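Local coordinates for twitching motility protein PilT (Aquifex aeolicus, PDB 2EYU) that probably hydrolyses ATP as the motor domain that powers retraction of type IV pili, and so twitching motility, at residues H56-E61 / R92-E97; G105-R108 / T112-T115; K16-C21 / I46-Q51; S39-S44 / I166-L171. The protein carries 1 engineered substitution. All coordinates share one frame; numbering follows the deposited sequence.

Interaction 1 (H56-E61 / R92-E97); sequences HIITIE and RAALRE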
loop_
_atom_site.group_PDB
_atom_site.type_symbol
_atom_site.label_atom_id
_atom_site.label_comp_id
_atom_site.label_asym_id
_atom_site.label_seq_id
_atom_site.Cartn_x
_atom_site.Cartn_y
_atom_site.Cartn_z
ATOM N N HIS A 56 -2.493 2.780 -20.355
ATOM C CA HIS A 56 -2.001 4.134 -20.166
ATOM C C HIS A 56 -1.701 4.320 -18.673
ATOM O O HIS A 56 -2.633 4.132 -17.875
ATOM C CB HIS A 56 -2.990 5.191 -20.603
ATOM C CG HIS A 56 -2.445 6.578 -20.642
ATOM N ND1 HIS A 56 -1.116 6.879 -20.398
ATOM C CD2 HIS A 56 -3.059 7.756 -20.906
ATOM C CE1 HIS A 56 -0.942 8.181 -20.503
ATOM N NE2 HIS A 56 -2.101 8.740 -20.812
ATOM N N ILE A 57 -0.453 4.648 -18.333
ATOM C CA ILE A 57 -0.132 4.725 -16.892
ATOM C C ILE A 57 0.371 6.125 -16.569
ATOM O O ILE A 57 1.258 6.669 -17.222
ATOM C CB ILE A 57 0.873 3.655 -16.446
ATOM C CG1 ILE A 57 0.462 2.192 -16.607
ATOM C CG2 ILE A 57 1.265 3.791 -14.968
ATOM C CD1 ILE A 57 1.558 1.204 -16.230
ATOM N N ILE A 58 -0.210 6.762 -15.544
ATOM C CA ILE A 58 0.264 8.119 -15.272
ATOM C C ILE A 58 0.813 8.145 -13.855
ATOM O O ILE A 58 0.185 7.635 -12.915
ATOM C CB ILE A 58 -0.843 9.161 -15.472
ATOM C CG1 ILE A 58 -1.355 9.227 -16.921
ATOM C CG2 ILE A 58 -0.422 10.540 -14.987
ATOM C CD1 ILE A 58 -2.066 10.516 -17.258
ATOM N N THR A 59 1.997 8.735 -13.708
ATOM C CA THR A 59 2.662 8.805 -12.402
ATOM C C THR A 59 2.896 10.261 -12.015
ATOM O O THR A 59 3.132 11.110 -12.869
ATOM C CB THR A 59 4.010 8.061 -12.421
ATOM O OG1 THR A 59 4.563 8.147 -13.742
ATOM C CG2 THR A 59 3.846 6.575 -12.150
ATOM N N ILE A 60 2.807 10.545 -10.731
ATOM C CA ILE A 60 2.971 11.822 -10.077
ATOM C C ILE A 60 3.895 11.629 -8.870
ATOM O O ILE A 60 3.370 11.088 -7.892
ATOM C CB ILE A 60 1.622 12.341 -9.566
ATOM C CG1 ILE A 60 0.530 12.370 -10.646
ATOM C CG2 ILE A 60 1.756 13.697 -8.895
ATOM C CD1 ILE A 60 -0.848 12.300 -10.014
ATOM N N GLU A 61 5.161 12.015 -8.935
ATOM C CA GLU A 61 6.162 11.700 -7.919
ATOM C C GLU A 61 6.967 12.937 -7.546
ATOM O O GLU A 61 7.238 13.789 -8.394
ATOM C CB GLU A 61 7.093 10.583 -8.404
ATOM C CG GLU A 61 6.395 9.351 -8.949
ATOM C CD GLU A 61 7.259 8.385 -9.721
ATOM O OE1 GLU A 61 8.208 7.813 -9.144
ATOM O OE2 GLU A 61 7.016 8.145 -10.929
ATOM N N ARG A 92 -5.819 15.976 -10.646
ATOM C CA ARG A 92 -7.054 16.218 -11.392
ATOM C C ARG A 92 -6.816 16.326 -12.894
ATOM O O ARG A 92 -7.734 16.091 -13.686
ATOM C CB ARG A 92 -7.768 17.463 -10.856
ATOM C CG ARG A 92 -9.181 17.150 -10.367
ATOM C CD ARG A 92 -9.782 18.345 -9.630
ATOM N NE ARG A 92 -10.187 19.389 -10.568
ATOM C CZ ARG A 92 -11.016 20.391 -10.319
ATOM N NH1 ARG A 92 -11.576 20.538 -9.125
ATOM N NH2 ARG A 92 -11.312 21.282 -11.266
ATOM N N ALA A 93 -5.607 16.657 -13.309
ATOM C CA ALA A 93 -5.215 16.708 -14.715
ATOM C C ALA A 93 -5.031 15.322 -15.299
ATOM O O ALA A 93 -5.520 14.963 -16.371
ATOM C CB ALA A 93 -3.942 17.541 -14.843
ATOM N N ALA A 94 -4.321 14.420 -14.611
ATOM C CA ALA A 94 -4.324 13.030 -15.075
ATOM C C ALA A 94 -5.728 12.447 -15.145
ATOM O O ALA A 94 -6.087 11.619 -15.987
ATOM C CB ALA A 94 -3.490 12.177 -14.126
ATOM N N LEU A 95 -6.575 12.868 -14.202
ATOM C CA LEU A 95 -7.886 12.240 -14.071
ATOM C C LEU A 95 -8.709 12.354 -15.343
ATOM O O LEU A 95 -9.195 11.347 -15.853
ATOM C CB LEU A 95 -8.664 12.854 -12.896
ATOM C CG LEU A 95 -8.748 11.924 -11.680
ATOM C CD1 LEU A 95 -7.359 11.759 -11.082
ATOM C CD2 LEU A 95 -9.748 12.416 -10.650
ATOM N N ARG A 96 -8.843 13.580 -15.840
ATOM C CA ARG A 96 -9.586 13.805 -17.074
ATOM C C ARG A 96 -8.933 13.058 -18.239
ATOM O O ARG A 96 -9.661 12.657 -19.150
ATOM C CB ARG A 96 -9.697 15.295 -17.409
ATOM C CG ARG A 96 -11.043 15.935 -17.131
ATOM C CD ARG A 96 -12.061 15.693 -18.232
ATOM N NE ARG A 96 -13.375 16.255 -17.924
ATOM C CZ ARG A 96 -13.632 17.532 -17.665
ATOM N NH1 ARG A 96 -12.639 18.419 -17.670
ATOM N NH2 ARG A 96 -14.865 17.939 -17.394
ATOM N N GLU A 97 -7.615 12.891 -18.184
ATOM C CA GLU A 97 -6.852 12.228 -19.236
ATOM C C GLU A 97 -7.334 10.788 -19.419
ATOM O O GLU A 97 -7.113 10.264 -20.503
ATOM C CB GLU A 97 -5.346 12.219 -18.981
ATOM C CG GLU A 97 -4.511 12.803 -20.105
ATOM C CD GLU A 97 -4.456 11.957 -21.358
ATOM O OE1 GLU A 97 -3.758 10.918 -21.356
ATOM O OE2 GLU A 97 -5.104 12.315 -22.371
#
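His-56 and Glu-97 form a histidine-carboxylate hydrogen bond at one end of a strand-helix packing, where the start of strand 56-61 meets the C-terminal part of the helix that holds 92-97. NE2 of His-56 donates to Glu-97 OE1 over 2.8 Å. The oxygen lies at the ring edge, practically in the imidazole plane, and is met nearly along the C-O axis, yet the N-H points somewhat aside, at 138° to the acceptor. Ring and carboxylate planes are turned 65° apart, and the two side chains cross at about a right angle. The remaining ring nitrogen, ND1, is bonded to the backbone oxygen of Ile-74, and with both nitrogens engaged the imidazole may well carry a positive charge that would suit the carboxylate. A leucine in place of His-56 would probably leave Glu-97 OE1 without its donor and take one bond from the Ile-74 carbonyl. The helix belongs to a beta-alpha-beta crossover from strand 74-79 to strand 101-104, which passes over strand 56-61 lying between them, so strand and helix run almost exactly antiparallel with their axes 9.6 Å apart. Two residues along the strand, Ile-58 packs on the helix: with CG2 anti to the backbone N, that methyl reaches Ala-94 CB at 3.6 Å. Ile-58 CD1 stands 3.8 Å from the same Ala-94 CB, and Ile-58 CD1 also touches Glu-97 CB at 4.1 Å.

Interaction 2 (G105-R108 / T112-T115); sequences GEMR and TVET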
loop_
_atom_site.group_PDB
_atom_site.type_symbol
_atom_site.label_atom_id
_atom_site.label_comp_id
_atom_site.label_asym_id
_atom_site.label_seq_id
_atom_site.Cartn_x
_atom_site.Cartn_y
_atom_site.Cartn_z
ATOM N N GLY A 105 2.178 9.916 -5.623
ATOM C CA GLY A 105 3.329 9.718 -4.771
ATOM C C GLY A 105 3.046 9.915 -3.301
ATOM O O GLY A 105 3.555 9.208 -2.430
ATOM N N GLU A 106 2.233 10.914 -2.976
ATOM C CA GLU A 106 1.973 11.187 -1.566
ATOM C C GLU A 106 0.667 11.956 -1.417
ATOM O O GLU A 106 0.395 12.829 -2.239
ATOM C CB GLU A 106 3.117 11.983 -0.939
ATOM C CG GLU A 106 3.441 11.638 0.502
ATOM C CD GLU A 106 3.406 10.161 0.830
ATOM O OE1 GLU A 106 2.887 9.797 1.907
ATOM O OE2 GLU A 106 3.905 9.339 0.032
HETATM N N MSE A 107 -0.069 11.591 -0.385
HETATM C CA MSE A 107 -1.292 12.253 0.028
HETATM C C MSE A 107 -1.111 12.803 1.448
HETATM O O MSE A 107 -1.445 12.108 2.408
HETATM C CB MSE A 107 -2.490 11.307 -0.014
HETATM C CG MSE A 107 -2.125 9.861 0.285
HETATM SE SE MSE A 107 -1.698 8.854 -1.307
HETATM C CE MSE A 107 -3.433 9.242 -2.062
ATOM N N ARG A 108 -0.575 14.004 1.473
ATOM C CA ARG A 108 -0.276 14.875 2.586
ATOM C C ARG A 108 -1.495 15.738 2.889
ATOM O O ARG A 108 -1.640 16.302 3.966
ATOM C CB ARG A 108 0.930 15.764 2.257
ATOM C CG ARG A 108 1.389 16.731 3.336
ATOM C CD ARG A 108 2.858 17.097 3.154
ATOM N NE ARG A 108 3.318 18.108 4.094
ATOM C CZ ARG A 108 4.554 18.545 4.284
ATOM N NH1 ARG A 108 5.600 18.090 3.600
ATOM N NH2 ARG A 108 4.777 19.486 5.199
ATOM N N THR A 112 -5.703 16.127 -2.204
ATOM C CA THR A 112 -5.090 15.039 -2.946
ATOM C C THR A 112 -5.849 13.746 -2.676
ATOM O O THR A 112 -6.227 12.990 -3.558
ATOM C CB THR A 112 -3.638 14.744 -2.524
ATOM O OG1 THR A 112 -2.812 15.874 -2.793
ATOM C CG2 THR A 112 -3.102 13.564 -3.339
ATOM N N VAL A 113 -6.031 13.538 -1.375
ATOM C CA VAL A 113 -6.742 12.364 -0.897
ATOM C C VAL A 113 -8.156 12.267 -1.465
ATOM O O VAL A 113 -8.623 11.207 -1.890
ATOM C CB VAL A 113 -6.858 12.418 0.636
ATOM C CG1 VAL A 113 -7.679 11.220 1.090
ATOM C CG2 VAL A 113 -5.503 12.404 1.311
ATOM N N GLU A 114 -8.871 13.392 -1.444
ATOM C CA GLU A 114 -10.234 13.409 -1.981
ATOM C C GLU A 114 -10.189 13.135 -3.473
ATOM O O GLU A 114 -10.991 12.413 -4.072
ATOM C CB GLU A 114 -10.944 14.734 -1.706
ATOM C CG GLU A 114 -12.412 14.593 -1.361
ATOM C CD GLU A 114 -13.220 13.781 -2.348
ATOM O OE1 GLU A 114 -13.205 12.531 -2.283
ATOM O OE2 GLU A 114 -13.900 14.392 -3.200
ATOM N N THR A 115 -9.195 13.702 -4.158
ATOM C CA THR A 115 -9.197 13.387 -5.591
ATOM C C THR A 115 -8.841 11.922 -5.796
ATOM O O THR A 115 -9.408 11.270 -6.674
ATOM C CB THR A 115 -8.246 14.280 -6.403
ATOM O OG1 THR A 115 -8.520 15.661 -6.141
ATOM C CG2 THR A 115 -8.493 14.068 -7.888
#
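The flat group in this contact is the peptide joining Glu-106 to Met-107, and the CG2 methyl of Thr-112 approaches its oxygen from a direction tilted moderately out of the peptide plane, 3.7 Å from Glu-106 O. The segment 105-108 leaves strand 101-104 with a sequence that fits the Walker B box of secretion ATPases, and the contact folds this loop back onto helix 110-121, which follows it directly. The CB of Glu-106 points away from the helix, and its carboxylate makes a long, weak ion pair with Lys-38 of the probable Walker A loop. The next residue, Met-107, modelled as selenomethionine, points the other way and supplies the apolar contact. Thr-112 CG2 lies 4.0 Å from Met-107 CA, placed there by a first torsion that sets this methyl, not the hydroxyl, opposite the backbone N (chi1 -63°). The same threonine rests on Phe-87 and Leu-91 of helix 87-97, while Val-113 continues the apolar layer to Ile-145 and Phe-146. The selenium of Met-107 bends away from Val-113, leaving CB as the atom in tight contact: Met-107 CB meets Val-113 CG2 at 3.5 Å, closer than usual for two carbons.

Interaction 3 (K16-C21 / I46-Q51); sequences KVLELC and IDYINQ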
loop_
_atom_site.group_PDB
_atom_site.type_symbol
_atom_site.label_atom_id
_atom_site.label_comp_id
_atom_site.label_asym_id
_atom_site.label_seq_id
_atom_site.Cartn_x
_atom_site.Cartn_y
_atom_site.Cartn_z
ATOM N N LYS A 16 -0.230 -12.993 -3.930
ATOM C CA LYS A 16 -1.529 -12.330 -4.005
ATOM C C LYS A 16 -1.427 -10.806 -4.087
ATOM O O LYS A 16 -2.403 -10.169 -4.495
ATOM C CB LYS A 16 -2.406 -12.723 -2.804
ATOM C CG LYS A 16 -3.055 -11.526 -2.136
ATOM C CD LYS A 16 -4.135 -11.969 -1.150
ATOM C CE LYS A 16 -5.531 -11.708 -1.701
ATOM N NZ LYS A 16 -5.719 -12.324 -3.054
ATOM N N VAL A 17 -0.306 -10.207 -3.713
ATOM C CA VAL A 17 -0.170 -8.748 -3.793
ATOM C C VAL A 17 -0.155 -8.304 -5.246
ATOM O O VAL A 17 -0.723 -7.288 -5.655
ATOM C CB VAL A 17 1.108 -8.272 -3.087
ATOM C CG1 VAL A 17 1.430 -6.840 -3.477
ATOM C CG2 VAL A 17 0.980 -8.393 -1.575
ATOM N N LEU A 18 0.545 -9.072 -6.074
ATOM C CA LEU A 18 0.576 -8.815 -7.515
ATOM C C LEU A 18 -0.766 -9.065 -8.185
ATOM O O LEU A 18 -1.110 -8.547 -9.258
ATOM C CB LEU A 18 1.661 -9.714 -8.124
ATOM C CG LEU A 18 2.498 -9.201 -9.290
ATOM C CD1 LEU A 18 3.048 -7.806 -9.050
ATOM C CD2 LEU A 18 3.639 -10.177 -9.576
ATOM N N GLU A 19 -1.646 -9.881 -7.608
ATOM C CA GLU A 19 -2.957 -10.056 -8.249
ATOM C C GLU A 19 -3.762 -8.770 -8.240
ATOM O O GLU A 19 -4.683 -8.554 -9.025
ATOM C CB GLU A 19 -3.740 -11.104 -7.470
ATOM C CG GLU A 19 -3.490 -12.556 -7.832
ATOM C CD GLU A 19 -4.214 -13.423 -6.804
ATOM O OE1 GLU A 19 -5.279 -12.955 -6.340
ATOM O OE2 GLU A 19 -3.709 -14.514 -6.482
ATOM N N LEU A 20 -3.386 -7.922 -7.278
ATOM C CA LEU A 20 -3.998 -6.619 -7.091
ATOM C C LEU A 20 -3.844 -5.796 -8.357
ATOM O O LEU A 20 -4.695 -5.025 -8.793
ATOM C CB LEU A 20 -3.375 -5.863 -5.914
ATOM C CG LEU A 20 -3.790 -6.272 -4.496
ATOM C CD1 LEU A 20 -3.835 -7.773 -4.322
ATOM C CD2 LEU A 20 -2.844 -5.634 -3.482
ATOM N N CYS A 21 -2.694 -5.962 -9.016
ATOM C CA CYS A 21 -2.508 -5.204 -10.242
ATOM C C CYS A 21 -3.500 -5.622 -11.328
ATOM O O CYS A 21 -3.608 -4.912 -12.332
ATOM C CB CYS A 21 -1.106 -5.425 -10.802
ATOM S SG CYS A 21 0.129 -4.976 -9.534
ATOM N N ILE A 46 4.094 -1.620 -10.487
ATOM C CA ILE A 46 3.726 -0.946 -11.728
ATOM C C ILE A 46 4.504 -1.494 -12.910
ATOM O O ILE A 46 4.021 -1.672 -14.032
ATOM C CB ILE A 46 3.972 0.569 -11.577
ATOM C CG1 ILE A 46 3.007 1.262 -10.605
ATOM C CG2 ILE A 46 3.973 1.267 -12.928
ATOM C CD1 ILE A 46 3.437 2.704 -10.376
ATOM N N ASP A 47 5.794 -1.790 -12.705
ATOM C CA ASP A 47 6.569 -2.295 -13.835
ATOM C C ASP A 47 6.083 -3.669 -14.307
ATOM O O ASP A 47 6.318 -3.964 -15.475
ATOM C CB ASP A 47 8.066 -2.394 -13.521
ATOM C CG ASP A 47 8.871 -2.577 -14.800
ATOM O OD1 ASP A 47 9.576 -3.601 -14.906
ATOM O OD2 ASP A 47 8.781 -1.708 -15.691
ATOM N N TYR A 48 5.438 -4.441 -13.443
ATOM C CA TYR A 48 4.728 -5.653 -13.808
ATOM C C TYR A 48 3.632 -5.307 -14.806
ATOM O O TYR A 48 3.475 -5.958 -15.837
ATOM C CB TYR A 48 4.066 -6.349 -12.615
ATOM C CG TYR A 48 3.183 -7.533 -12.981
ATOM C CD1 TYR A 48 3.684 -8.735 -13.436
ATOM C CD2 TYR A 48 1.798 -7.425 -12.873
ATOM C CE1 TYR A 48 2.869 -9.808 -13.771
ATOM C CE2 TYR A 48 0.975 -8.481 -13.202
ATOM C CZ TYR A 48 1.503 -9.675 -13.653
ATOM O OH TYR A 48 0.658 -10.706 -13.969
ATOM N N ILE A 49 2.865 -4.290 -14.419
ATOM C CA ILE A 49 1.790 -3.841 -15.295
ATOM C C ILE A 49 2.399 -3.505 -16.646
ATOM O O ILE A 49 1.971 -4.093 -17.638
ATOM C CB ILE A 49 1.047 -2.638 -14.689
ATOM C CG1 ILE A 49 0.588 -2.838 -13.244
ATOM C CG2 ILE A 49 -0.128 -2.275 -15.567
ATOM C CD1 ILE A 49 0.137 -1.575 -12.539
ATOM N N ASN A 50 3.380 -2.602 -16.649
ATOM C CA ASN A 50 4.125 -2.206 -17.834
ATOM C C ASN A 50 4.423 -3.370 -18.770
ATOM O O ASN A 50 4.297 -3.252 -19.990
ATOM C CB ASN A 50 5.467 -1.584 -17.418
ATOM C CG ASN A 50 6.158 -0.700 -18.418
ATOM O OD1 ASN A 50 7.327 -0.332 -18.227
ATOM N ND2 ASN A 50 5.506 -0.288 -19.494
ATOM N N GLN A 51 4.843 -4.491 -18.180
ATOM C CA GLN A 51 5.347 -5.607 -18.968
ATOM C C GLN A 51 4.222 -6.517 -19.443
ATOM O O GLN A 51 4.366 -7.266 -20.392
ATOM C CB GLN A 51 6.308 -6.476 -18.152
ATOM C CG GLN A 51 7.365 -5.728 -17.375
ATOM C CD GLN A 51 7.785 -6.420 -16.098
ATOM O OE1 GLN A 51 7.737 -5.810 -15.028
ATOM N NE2 GLN A 51 8.186 -7.682 -16.218
#
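Leu-18 lies over one face of the Tyr-48 ring in a CH-pi contact. Its CG sits 4.1 Å from the ring centroid and only 11° off the ring normal, practically above the centre, and the two methyls spread to different parts of the ring. Leu-18 CD1 is over the root, 3.9 Å from Tyr-48 CG, whereas Leu-18 CD2 reaches the ring carbon Tyr-48 CD1 at 4.1 Å. The ring's face is presented to the leucine by its own first torsion, with CG anti to the backbone N (chi1 173°).

Apolar contacts of Cys-21 continue the interface toward the interior. Its CB comes to the edge of the same ring, near the ring plane, with Cys-21 CB 4.1 Å from Tyr-48 CD2. Cys-21 CB also meets Ile-49 CG1 at 3.9 Å, bridging two successive residues of helix 38-52. Tyr-48 thus has a leucine on one face and a cysteine at its edge, and the ring of His-22 meets it at a steep angle.

A backbone hydrogen bond links the two contributing residues of the first segment: Cys-21 N donates to Leu-18 O over 3.0 Å, three residues back, and Leu-18 itself lies in the short, weakly bonded helix of about 16-19. This segment is laid against helix 38-52, the helix that follows the probable Walker A loop and flanks the central sheet of a P-loop NTPase.

Interaction 4 (S39-S44 / I166-L171); sequences STTIAS and ISQRLL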
loop_
_atom_site.group_PDB
_atom_site.type_symbol
_atom_site.label_atom_id
_atom_site.label_comp_id
_atom_site.label_asym_id
_atom_site.label_seq_id
_atom_site.Cartn_x
_atom_site.Cartn_y
_atom_site.Cartn_z
ATOM N N SER A 39 8.545 2.858 -2.160
ATOM C CA SER A 39 8.603 3.238 -3.568
ATOM C C SER A 39 9.087 2.068 -4.419
ATOM O O SER A 39 8.601 1.871 -5.532
ATOM C CB SER A 39 9.506 4.460 -3.767
ATOM O OG SER A 39 10.744 4.027 -4.310
ATOM N N THR A 40 10.014 1.273 -3.916
ATOM C CA THR A 40 10.553 0.124 -4.631
ATOM C C THR A 40 9.478 -0.937 -4.847
ATOM O O THR A 40 9.416 -1.612 -5.884
ATOM C CB THR A 40 11.737 -0.497 -3.864
ATOM O OG1 THR A 40 12.839 0.411 -3.875
ATOM C CG2 THR A 40 12.192 -1.771 -4.558
ATOM N N THR A 41 8.590 -1.122 -3.863
ATOM C CA THR A 41 7.493 -2.076 -4.056
ATOM C C THR A 41 6.546 -1.578 -5.140
ATOM O O THR A 41 6.287 -2.251 -6.126
ATOM C CB THR A 41 6.769 -2.303 -2.722
ATOM O OG1 THR A 41 7.752 -2.925 -1.877
ATOM C CG2 THR A 41 5.572 -3.259 -2.783
ATOM N N ILE A 42 6.042 -0.374 -4.944
ATOM C CA ILE A 42 5.238 0.317 -5.936
ATOM C C ILE A 42 5.778 0.212 -7.345
ATOM O O ILE A 42 5.122 -0.076 -8.355
ATOM C CB ILE A 42 5.219 1.803 -5.486
ATOM C CG1 ILE A 42 4.121 2.050 -4.449
ATOM C CG2 ILE A 42 5.140 2.732 -6.676
ATOM C CD1 ILE A 42 3.046 0.977 -4.598
ATOM N N ALA A 43 7.086 0.463 -7.458
ATOM C CA ALA A 43 7.700 0.503 -8.789
ATOM C C ALA A 43 7.771 -0.886 -9.402
ATOM O O ALA A 43 7.597 -1.100 -10.615
ATOM C CB ALA A 43 9.045 1.196 -8.634
ATOM N N SER A 44 8.040 -1.890 -8.567
ATOM C CA SER A 44 8.074 -3.263 -9.039
ATOM C C SER A 44 6.686 -3.726 -9.496
ATOM O O SER A 44 6.585 -4.474 -10.479
ATOM C CB SER A 44 8.576 -4.220 -7.962
ATOM O OG SER A 44 8.258 -5.558 -8.375
ATOM N N ILE A 166 -0.419 -2.499 1.874
ATOM C CA ILE A 166 0.816 -3.139 2.286
ATOM C C ILE A 166 1.606 -2.203 3.199
ATOM O O ILE A 166 1.898 -1.102 2.719
ATOM C CB ILE A 166 1.717 -3.421 1.064
ATOM C CG1 ILE A 166 0.990 -3.999 -0.155
ATOM C CG2 ILE A 166 2.891 -4.307 1.471
ATOM C CD1 ILE A 166 1.958 -4.531 -1.188
ATOM N N SER A 167 1.915 -2.625 4.410
ATOM C CA SER A 167 2.747 -1.879 5.349
ATOM C C SER A 167 4.148 -2.491 5.337
ATOM O O SER A 167 4.270 -3.653 5.699
ATOM C CB SER A 167 2.163 -1.953 6.749
ATOM O OG SER A 167 1.534 -0.754 7.146
ATOM N N GLN A 168 5.214 -1.806 4.930
ATOM C CA GLN A 168 6.503 -2.483 4.796
ATOM C C GLN A 168 7.558 -1.948 5.757
ATOM O O GLN A 168 7.525 -0.786 6.120
ATOM C CB GLN A 168 7.089 -2.326 3.392
ATOM C CG GLN A 168 6.521 -3.204 2.287
ATOM C CD GLN A 168 6.787 -2.568 0.919
ATOM O OE1 GLN A 168 7.930 -2.155 0.698
ATOM N NE2 GLN A 168 5.767 -2.448 0.097
ATOM N N ARG A 169 8.491 -2.827 6.098
ATOM C CA ARG A 169 9.729 -2.438 6.753
ATOM C C ARG A 169 10.847 -3.341 6.219
ATOM O O ARG A 169 10.610 -4.519 5.944
ATOM C CB ARG A 169 9.633 -2.532 8.266
ATOM C CG ARG A 169 10.649 -1.666 8.999
ATOM C CD ARG A 169 10.445 -1.758 10.505
ATOM N NE ARG A 169 9.539 -0.713 10.980
ATOM C CZ ARG A 169 9.750 0.035 12.057
ATOM N NH1 ARG A 169 10.843 -0.137 12.789
ATOM N NH2 ARG A 169 8.863 0.956 12.399
ATOM N N LEU A 170 12.022 -2.751 6.072
ATOM C CA LEU A 170 13.217 -3.447 5.622
ATOM C C LEU A 170 14.121 -3.732 6.816
ATOM O O LEU A 170 14.515 -2.778 7.495
ATOM C CB LEU A 170 13.947 -2.606 4.570
ATOM C CG LEU A 170 13.311 -2.515 3.184
ATOM C CD1 LEU A 170 13.800 -1.272 2.451
ATOM C CD2 LEU A 170 13.625 -3.752 2.368
ATOM N N LEU A 171 14.428 -4.992 7.092
ATOM C CA LEU A 171 15.238 -5.373 8.247
ATOM C C LEU A 171 16.632 -5.817 7.804
ATOM O O LEU A 171 16.769 -6.353 6.700
ATOM C CB LEU A 171 14.665 -6.567 8.968
ATOM C CG LEU A 171 13.674 -6.467 10.121
ATOM C CD1 LEU A 171 14.411 -6.421 11.453
ATOM C CD2 LEU A 171 12.759 -5.267 9.969
#
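Thr-41 lies against the amide end of Gln-168, the two side chains meeting from opposite directions in the buried interior of a P-loop NTPase fold. Thr-41 belongs to helix 38-52, which starts in a probable Walker A motif that includes Lys-38 and Ser-39. Gln-168 comes from strand 162-171, the parallel neighbour of strand 26-31 that leads into this motif, and its backbone is bonded to Thr-31. The backbones stay well apart, with Thr-41 CA 8.9 Å from Gln-168 CA, and the side chains bridge the gap. Gln-168 has CG anti to its carbonyl carbon (chi1 -78°) and is extended beyond it, so the amide is carried across to the helix. There the hydroxyl of Thr-41 lies off the edge of the amide, tilted about 35° out of its plane, with Thr-41 OG1 3.0 Å from Gln-168 CD. The hydroxyl is near both ends of the amide, whose oxygen and nitrogen may be interchanged in the model. The threonine carbons also press on this group: Thr-41 CB is 3.7 Å from Gln-168 CD. Val-30 and Leu-180, on the two adjoining strands, also touch the glutamine side chain. A valine in place of Gln-168 would probably open a gap between strand and helix and leave the buried Thr-41 hydroxyl without the polar group beside it. Ile-166, two residues earlier on the strand and pointing the same way, adds a looser apolar touch: Ile-166 CD1 lies 4.2 Å from Thr-41 CG2.

In the fold
From the N terminus, interaction 3 closes first, bringing 16-21 to 46-51 around strand 26-31 and the probable Walker A loop. Interaction 4 opens at 39-44, before that loop has closed, and so crosses it; both use helix 38-52, and Val-17 packs on Ile-166 where they meet. Interaction 4 ends only at 166-171, and within its span interactions 1 and 2 lie one after the other. Ile-57 touches Ile-46 and Ile-49, joining interactions 1 and 3 across one face of the sheet. Interactions 1 and 2 touch through Ile-60 and Gly-105, a probable backbone hydrogen bond, and through Leu-95 and Thr-115, which tie helices 87-97 and 110-121 together.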